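L-rhamnose mutarotase (Formosa agariphila, PDB 6HHN) catalyses the anomeric conversion of alpha- to beta-L-rhamnose, a step that serves the breakdown of the algal polysaccharide ulvan. Local coordinates at the interface of chains A and B. Numbering follows the deposited sequence. Chains: chain A/B, L-rhamnose mutarotase.

Contact 1: the interface of chains A and B. Residues chain A 16, 108-112; chain B 26, 29-30, 33, 53-56, 63.
An intermolecular antiparallel strand pairing in this rhamnose mutarotase homodimer makes the contact: the C-terminal strand 106-114 of chain A lies along strand 52-57 of chain B. A:Glu109 and B:Ile56 exchange both backbone bonds, the one from B:Ile56 N to A:Glu109 O being 2.8 Å. Further along, A:Val111 turns to psi -8°, and the carbonyl oxygen of B:Ile54 accepts from two successive amides, A:Val111 N at 2.8 Å and A:Phe112 N at 3.3 Å. B:Ile54 N in turn reaches A:Phe112 O from above its carbonyl plane.

A:Val111 buries 119 Å². Its CG2, in the crowded position between backbone N and carbonyl carbon, touches CE2 of B:Tyr29, which probably binds the substrate, at 3.8 Å, while CG1 lies against B:Ile56 CG2. A:Phe112, with CG anti to its N (chi1 173°), offers its ring to the edge of the imidazole of B:His33, the likely proton donor, so the partner strand probably helps to wall the active site. On the opposite side of the strand, A:Ala16 CB sits over the centre of the B:Phe55 ring, 3.4 Å from its centroid. A:Glu110, its chain extended, crosses that ring obliquely and takes the B:Ser53 hydroxyl OG on the anti lone pair of OE2 at 2.7 Å. At the other end B:Lys26 NZ forms a salt bridge with A:Glu109 OE1 from above the carboxylate plane at 2.7 Å, and a water links the same two atoms.

Contact 2: the interface of chains A and B. Residues chain A 14, 51, 55, 66, 68; chain B 51, 53, 55, 66, 68.
On the two-fold axis of the rhamnose mutarotase dimer, the inner faces of the two beta-sheets meet, and Phe66 of strand 62-69 meets its own copy across the axis. The centre is the pair A:Phe66 and B:Phe66, which bury 68 and 53 Å². Both have CG anti to the backbone N (chi1 171°) and the ring turned nearly perpendicular to the side-chain stem. The side chains cross at about a right angle, yet their rings lie almost parallel, 8° apart, in a stack with centroids 4.0 Å from each other. CD1 of each ring sits over the middle of the other, and the two CE1 atoms meet at 3.7 Å.

A phenylalanine from the opposite chain closes one edge of each stacked ring: B:Phe55 brings its tip, CZ, to A:Phe66 CD2 at 3.8 Å, with CE1 in the plane of the A:Phe66 ring, and A:Phe55 does the same for B:Phe66. An alanine in place of A:Phe66 would remove the ring that stacks on B:Phe66 and meets the tip of B:Phe55, and would probably loosen the apolar centre of the dimer.

Beside the stack runs a ring of four ionisable groups. Extended A:Lys68 carries NZ to B:Glu51 OE1 across the interface at 2.7 Å and to its own A:Glu51 OE2 at 2.9 Å; B:Lys68 mirrors this, so each ammonium joins both chains and each carboxylate is shared, one oxygen to each lysine. All four salt bridges meet the oxygens from above the carboxylate planes. The two NZ atoms of A:Lys68 and B:Lys68 come within 4.2 Å, a like-charge proximity that would probably be repulsive but for the carboxylates between them. The glutamates sit in a loop just ahead of strand 52-57.

Contact 1: the interface of chains A and B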
loop_
_atom_site.group_PDB
_atom_site.type_symbol
_atom_site.label_atom_id
_atom_site.label_comp_id
_atom_site.label_asym_id
_atom_site.label_seq_id
_atom_site.Cartn_x
_atom_site.Cartn_y
_atom_site.Cartn_z
ATOM N N ALA A 16 -0.701 -6.404 3.026
ATOM C CA ALA A 16 -1.388 -5.242 2.493
ATOM C C ALA A 16 -2.816 -5.620 2.143
ATOM O O ALA A 16 -3.095 -6.753 1.727
ATOM C CB ALA A 16 -0.683 -4.705 1.237
ATOM N N LEU A 108 -4.134 -7.926 -0.839
ATOM C CA LEU A 108 -3.274 -7.602 -1.968
ATOM C C LEU A 108 -1.998 -8.423 -1.876
ATOM O O LEU A 108 -1.329 -8.424 -0.839
ATOM C CB LEU A 108 -2.945 -6.117 -1.952
ATOM C CG LEU A 108 -4.157 -5.180 -1.924
ATOM C CD1 LEU A 108 -3.746 -3.735 -1.654
ATOM C CD2 LEU A 108 -4.913 -5.273 -3.206
ATOM N N GLU A 109 -1.649 -9.092 -2.972
ATOM C CA GLU A 109 -0.530 -10.029 -3.004
ATOM C C GLU A 109 0.770 -9.300 -3.335
ATOM O O GLU A 109 0.833 -8.539 -4.303
ATOM C CB GLU A 109 -0.819 -11.076 -4.083
ATOM C CG GLU A 109 0.278 -12.108 -4.315
ATOM C CD GLU A 109 -0.005 -13.001 -5.526
ATOM O OE1 GLU A 109 -1.187 -13.123 -5.924
ATOM O OE2 GLU A 109 0.949 -13.580 -6.086
ATOM N N GLU A 110 1.816 -9.549 -2.541
ATOM C CA GLU A 110 3.106 -8.927 -2.833
ATOM C C GLU A 110 3.724 -9.546 -4.083
ATOM O O GLU A 110 3.840 -10.770 -4.190
ATOM C CB GLU A 110 4.062 -9.060 -1.648
ATOM C CG GLU A 110 5.260 -8.138 -1.771
ATOM C CD GLU A 110 6.185 -8.216 -0.578
ATOM O OE1 GLU A 110 6.714 -9.320 -0.313
ATOM O OE2 GLU A 110 6.385 -7.168 0.083
ATOM N N VAL A 111 4.105 -8.693 -5.033
ATOM C CA VAL A 111 4.740 -9.132 -6.272
ATOM C C VAL A 111 6.170 -8.625 -6.430
ATOM O O VAL A 111 6.856 -9.034 -7.384
ATOM C CB VAL A 111 3.902 -8.778 -7.517
ATOM C CG1 VAL A 111 2.614 -9.607 -7.544
ATOM C CG2 VAL A 111 3.564 -7.306 -7.563
ATOM N N PHE A 112 6.629 -7.743 -5.546
ATOM C CA PHE A 112 8.010 -7.277 -5.554
ATOM C C PHE A 112 8.368 -6.824 -4.149
ATOM O O PHE A 112 7.558 -6.178 -3.482
ATOM C CB PHE A 112 8.186 -6.113 -6.530
ATOM C CG PHE A 112 9.537 -5.468 -6.471
ATOM C CD1 PHE A 112 10.664 -6.135 -6.934
ATOM C CD2 PHE A 112 9.689 -4.195 -5.958
ATOM C CE1 PHE A 112 11.904 -5.530 -6.885
ATOM C CE2 PHE A 112 10.942 -3.597 -5.893
ATOM C CZ PHE A 112 12.038 -4.264 -6.367
ATOM N N LYS B 26 0.076 -10.111 -15.029
ATOM C CA LYS B 26 0.655 -10.334 -13.713
ATOM C C LYS B 26 1.905 -11.197 -13.808
ATOM O O LYS B 26 2.921 -10.904 -13.168
ATOM C CB LYS B 26 -0.371 -10.977 -12.771
ATOM C CG LYS B 26 0.190 -11.304 -11.381
ATOM C CD LYS B 26 -0.838 -12.019 -10.518
ATOM C CE LYS B 26 -0.209 -12.581 -9.258
ATOM N NZ LYS B 26 -1.159 -13.510 -8.570
ATOM N N TYR B 29 4.895 -9.331 -15.230
ATOM C CA TYR B 29 5.329 -8.321 -14.274
ATOM C C TYR B 29 6.141 -8.957 -13.161
ATOM O O TYR B 29 7.233 -8.481 -12.806
ATOM C CB TYR B 29 4.091 -7.595 -13.724
ATOM C CG TYR B 29 4.441 -6.439 -12.822
ATOM C CD1 TYR B 29 4.686 -5.187 -13.340
ATOM C CD2 TYR B 29 4.542 -6.608 -11.450
ATOM C CE1 TYR B 29 5.042 -4.142 -12.531
ATOM C CE2 TYR B 29 4.887 -5.567 -10.641
ATOM C CZ TYR B 29 5.118 -4.331 -11.178
ATOM O OH TYR B 29 5.454 -3.274 -10.358
ATOM N N LYS B 30 5.625 -10.051 -12.598
ATOM C CA LYS B 30 6.302 -10.696 -11.484
ATOM C C LYS B 30 7.642 -11.276 -11.914
ATOM O O LYS B 30 8.650 -11.127 -11.206
ATOM C CB LYS B 30 5.406 -11.782 -10.891
ATOM C CG LYS B 30 6.041 -12.500 -9.716
ATOM C CD LYS B 30 4.993 -12.976 -8.714
ATOM C CE LYS B 30 5.620 -13.781 -7.580
ATOM N NZ LYS B 30 7.080 -14.050 -7.782
ATOM N N HIS B 33 10.215 -8.570 -12.370
ATOM C CA HIS B 33 10.655 -8.007 -11.100
ATOM C C HIS B 33 11.499 -8.983 -10.298
ATOM O O HIS B 33 12.390 -8.552 -9.552
ATOM C CB HIS B 33 9.453 -7.470 -10.307
ATOM C CG HIS B 33 8.956 -6.181 -10.861
ATOM N ND1 HIS B 33 9.282 -4.952 -10.318
ATOM C CD2 HIS B 33 8.255 -5.925 -11.990
ATOM C CE1 HIS B 33 8.775 -3.994 -11.076
ATOM N NE2 HIS B 33 8.149 -4.557 -12.095
ATOM N N SER B 53 8.003 -2.305 -1.467
ATOM C CA SER B 53 7.105 -3.388 -1.798
ATOM C C SER B 53 6.110 -2.923 -2.849
ATOM O O SER B 53 5.682 -1.764 -2.841
ATOM C CB SER B 53 6.245 -3.799 -0.585
ATOM O OG SER B 53 7.003 -4.553 0.364
ATOM N N ILE B 54 5.749 -3.831 -3.749
ATOM C CA ILE B 54 4.636 -3.605 -4.668
ATOM C C ILE B 54 3.675 -4.782 -4.527
ATOM O O ILE B 54 4.106 -5.941 -4.539
ATOM C CB ILE B 54 5.104 -3.442 -6.124
ATOM C CG1 ILE B 54 6.116 -2.305 -6.234
ATOM C CG2 ILE B 54 3.871 -3.190 -7.028
ATOM C CD1 ILE B 54 6.812 -2.216 -7.583
ATOM N N PHE B 55 2.382 -4.471 -4.331
ATOM C CA PHE B 55 1.311 -5.441 -4.164
ATOM C C PHE B 55 0.322 -5.295 -5.315
ATOM O O PHE B 55 0.168 -4.206 -5.884
ATOM C CB PHE B 55 0.559 -5.175 -2.838
ATOM C CG PHE B 55 1.438 -5.158 -1.617
ATOM C CD1 PHE B 55 2.048 -3.985 -1.203
ATOM C CD2 PHE B 55 1.650 -6.308 -0.887
ATOM C CE1 PHE B 55 2.844 -3.954 -0.078
ATOM C CE2 PHE B 55 2.461 -6.292 0.246
ATOM C CZ PHE B 55 3.061 -5.113 0.647
ATOM N N ILE B 56 -0.349 -6.389 -5.663
ATOM C CA ILE B 56 -1.305 -6.381 -6.763
ATOM C C ILE B 56 -2.713 -6.700 -6.272
ATOM O O ILE B 56 -2.906 -7.537 -5.375
ATOM C CB ILE B 56 -0.855 -7.346 -7.887
ATOM C CG1 ILE B 56 -1.658 -7.084 -9.166
ATOM C CG2 ILE B 56 -0.965 -8.800 -7.431
ATOM C CD1 ILE B 56 -1.159 -7.895 -10.352
ATOM N N LEU B 63 -1.736 -1.856 -9.062
ATOM C CA LEU B 63 -0.545 -2.058 -8.243
ATOM C C LEU B 63 -0.502 -0.992 -7.161
ATOM O O LEU B 63 -0.713 0.191 -7.443
ATOM C CB LEU B 63 0.714 -1.953 -9.109
ATOM C CG LEU B 63 0.811 -2.965 -10.248
ATOM C CD1 LEU B 63 1.862 -2.549 -11.284
ATOM C CD2 LEU B 63 1.124 -4.362 -9.693
HETATM O O HOH W 1 -3.445 -12.243 -7.641
#

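Contact 2: the interface of chains A and B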
loop_
_atom_site.group_PDB
_atom_site.type_symbol
_atom_site.label_atom_id
_atom_site.label_comp_id
_atom_site.label_asym_id
_atom_site.label_seq_id
_atom_site.Cartn_x
_atom_site.Cartn_y
_atom_site.Cartn_z
ATOM N N ARG A 14 5.033 -9.068 5.657
ATOM C CA ARG A 14 4.384 -7.846 5.199
ATOM C C ARG A 14 3.000 -8.194 4.677
ATOM O O ARG A 14 2.857 -9.151 3.901
ATOM C CB ARG A 14 5.210 -7.181 4.098
ATOM C CG ARG A 14 6.616 -6.822 4.577
ATOM C CD ARG A 14 7.539 -6.463 3.438
ATOM N NE ARG A 14 7.743 -7.562 2.506
ATOM C CZ ARG A 14 8.633 -8.541 2.666
ATOM N NH1 ARG A 14 8.740 -9.486 1.742
ATOM N NH2 ARG A 14 9.404 -8.584 3.739
ATOM N N GLU A 51 4.508 -0.849 12.235
ATOM C CA GLU A 51 4.625 -0.063 11.010
ATOM C C GLU A 51 3.362 -0.164 10.163
ATOM O O GLU A 51 3.396 -0.473 8.970
ATOM C CB GLU A 51 5.866 -0.461 10.227
ATOM C CG GLU A 51 7.138 -0.178 11.009
ATOM C CD GLU A 51 8.381 -0.514 10.230
ATOM O OE1 GLU A 51 8.483 -0.050 9.076
ATOM O OE2 GLU A 51 9.234 -1.256 10.766
ATOM N N PHE A 55 -3.195 4.550 3.676
ATOM C CA PHE A 55 -3.140 5.618 2.691
ATOM C C PHE A 55 -4.478 5.698 1.965
ATOM O O PHE A 55 -5.190 4.693 1.836
ATOM C CB PHE A 55 -2.037 5.318 1.647
ATOM C CG PHE A 55 -0.672 5.084 2.235
ATOM C CD1 PHE A 55 -0.281 3.813 2.626
ATOM C CD2 PHE A 55 0.216 6.127 2.391
ATOM C CE1 PHE A 55 0.972 3.583 3.152
ATOM C CE2 PHE A 55 1.481 5.909 2.930
ATOM C CZ PHE A 55 1.857 4.636 3.316
ATOM N N PHE A 66 -0.920 -1.055 4.750
ATOM C CA PHE A 66 0.313 -1.822 4.806
ATOM C C PHE A 66 0.667 -2.018 6.274
ATOM O O PHE A 66 0.578 -1.078 7.056
ATOM C CB PHE A 66 1.441 -1.038 4.116
ATOM C CG PHE A 66 2.803 -1.640 4.307
ATOM C CD1 PHE A 66 3.592 -1.296 5.404
ATOM C CD2 PHE A 66 3.287 -2.567 3.410
ATOM C CE1 PHE A 66 4.835 -1.870 5.590
ATOM C CE2 PHE A 66 4.554 -3.127 3.588
ATOM C CZ PHE A 66 5.317 -2.778 4.683
ATOM N N LYS A 68 3.377 -4.625 9.047
ATOM C CA LYS A 68 4.245 -5.753 9.329
ATOM C C LYS A 68 3.659 -6.533 10.492
ATOM O O LYS A 68 3.138 -5.945 11.442
ATOM C CB LYS A 68 5.639 -5.295 9.720
ATOM C CG LYS A 68 6.395 -4.621 8.614
ATOM C CD LYS A 68 7.786 -4.293 9.095
ATOM C CE LYS A 68 8.500 -3.418 8.104
ATOM N NZ LYS A 68 9.882 -3.061 8.564
ATOM N N GLU B 51 12.914 -0.841 1.804
ATOM C CA GLU B 51 11.656 -1.517 2.110
ATOM C C GLU B 51 10.585 -1.189 1.076
ATOM O O GLU B 51 9.470 -0.775 1.397
ATOM C CB GLU B 51 11.197 -1.194 3.523
ATOM C CG GLU B 51 12.185 -1.697 4.562
ATOM C CD GLU B 51 11.723 -1.436 5.971
ATOM O OE1 GLU B 51 10.569 -1.798 6.277
ATOM O OE2 GLU B 51 12.507 -0.853 6.753
ATOM N N SER B 53 8.003 -2.305 -1.467
ATOM C CA SER B 53 7.105 -3.388 -1.798
ATOM C C SER B 53 6.110 -2.923 -2.849
ATOM O O SER B 53 5.682 -1.764 -2.841
ATOM C CB SER B 53 6.245 -3.799 -0.585
ATOM O OG SER B 53 7.003 -4.553 0.364
ATOM N N PHE B 55 2.382 -4.471 -4.331
ATOM C CA PHE B 55 1.311 -5.441 -4.164
ATOM C C PHE B 55 0.322 -5.295 -5.315
ATOM O O PHE B 55 0.168 -4.206 -5.884
ATOM C CB PHE B 55 0.559 -5.175 -2.838
ATOM C CG PHE B 55 1.438 -5.158 -1.617
ATOM C CD1 PHE B 55 2.048 -3.985 -1.203
ATOM C CD2 PHE B 55 1.650 -6.308 -0.887
ATOM C CE1 PHE B 55 2.844 -3.954 -0.078
ATOM C CE2 PHE B 55 2.461 -6.292 0.246
ATOM C CZ PHE B 55 3.061 -5.113 0.647
ATOM N N PHE B 66 4.549 0.703 -1.825
ATOM C CA PHE B 66 4.947 1.311 -0.567
ATOM C C PHE B 66 6.469 1.326 -0.524
ATOM O O PHE B 66 7.101 0.333 -0.869
ATOM C CB PHE B 66 4.417 0.470 0.604
ATOM C CG PHE B 66 4.953 0.887 1.943
ATOM C CD1 PHE B 66 6.141 0.352 2.439
ATOM C CD2 PHE B 66 4.289 1.832 2.695
ATOM C CE1 PHE B 66 6.645 0.756 3.660
ATOM C CE2 PHE B 66 4.789 2.221 3.941
ATOM C CZ PHE B 66 5.969 1.684 4.411
ATOM N N LYS B 68 10.025 3.325 1.754
ATOM C CA LYS B 68 10.611 4.312 2.641
ATOM C C LYS B 68 11.711 5.042 1.893
ATOM O O LYS B 68 12.458 4.432 1.125
ATOM C CB LYS B 68 11.224 3.659 3.868
ATOM C CG LYS B 68 10.225 3.008 4.779
ATOM C CD LYS B 68 10.940 2.476 5.996
ATOM C CE LYS B 68 10.022 1.622 6.822
ATOM N NZ LYS B 68 10.712 1.063 8.031
#

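Contact 1 and contact 2 have centres about 11 Å apart, measured between their C-alpha atoms, and share B:Ser53 and B:Phe55 of strand 52-57. That strand works in both directions: its backbone pairs with the partner's C-terminal strand in contact 1, while the B:Phe55 ring also reaches the core of contact 2. Contact 2 lies on the two-fold axis, whereas contact 1 has a twin with the chains exchanged. Contact 1 extends to B:His33, the likely proton donor, and B:Tyr29, a probable substrate-binding residue, but the centre of contact 2 is about 16 Å from A:His33, so contact 2 probably serves mainly to hold the dimer together.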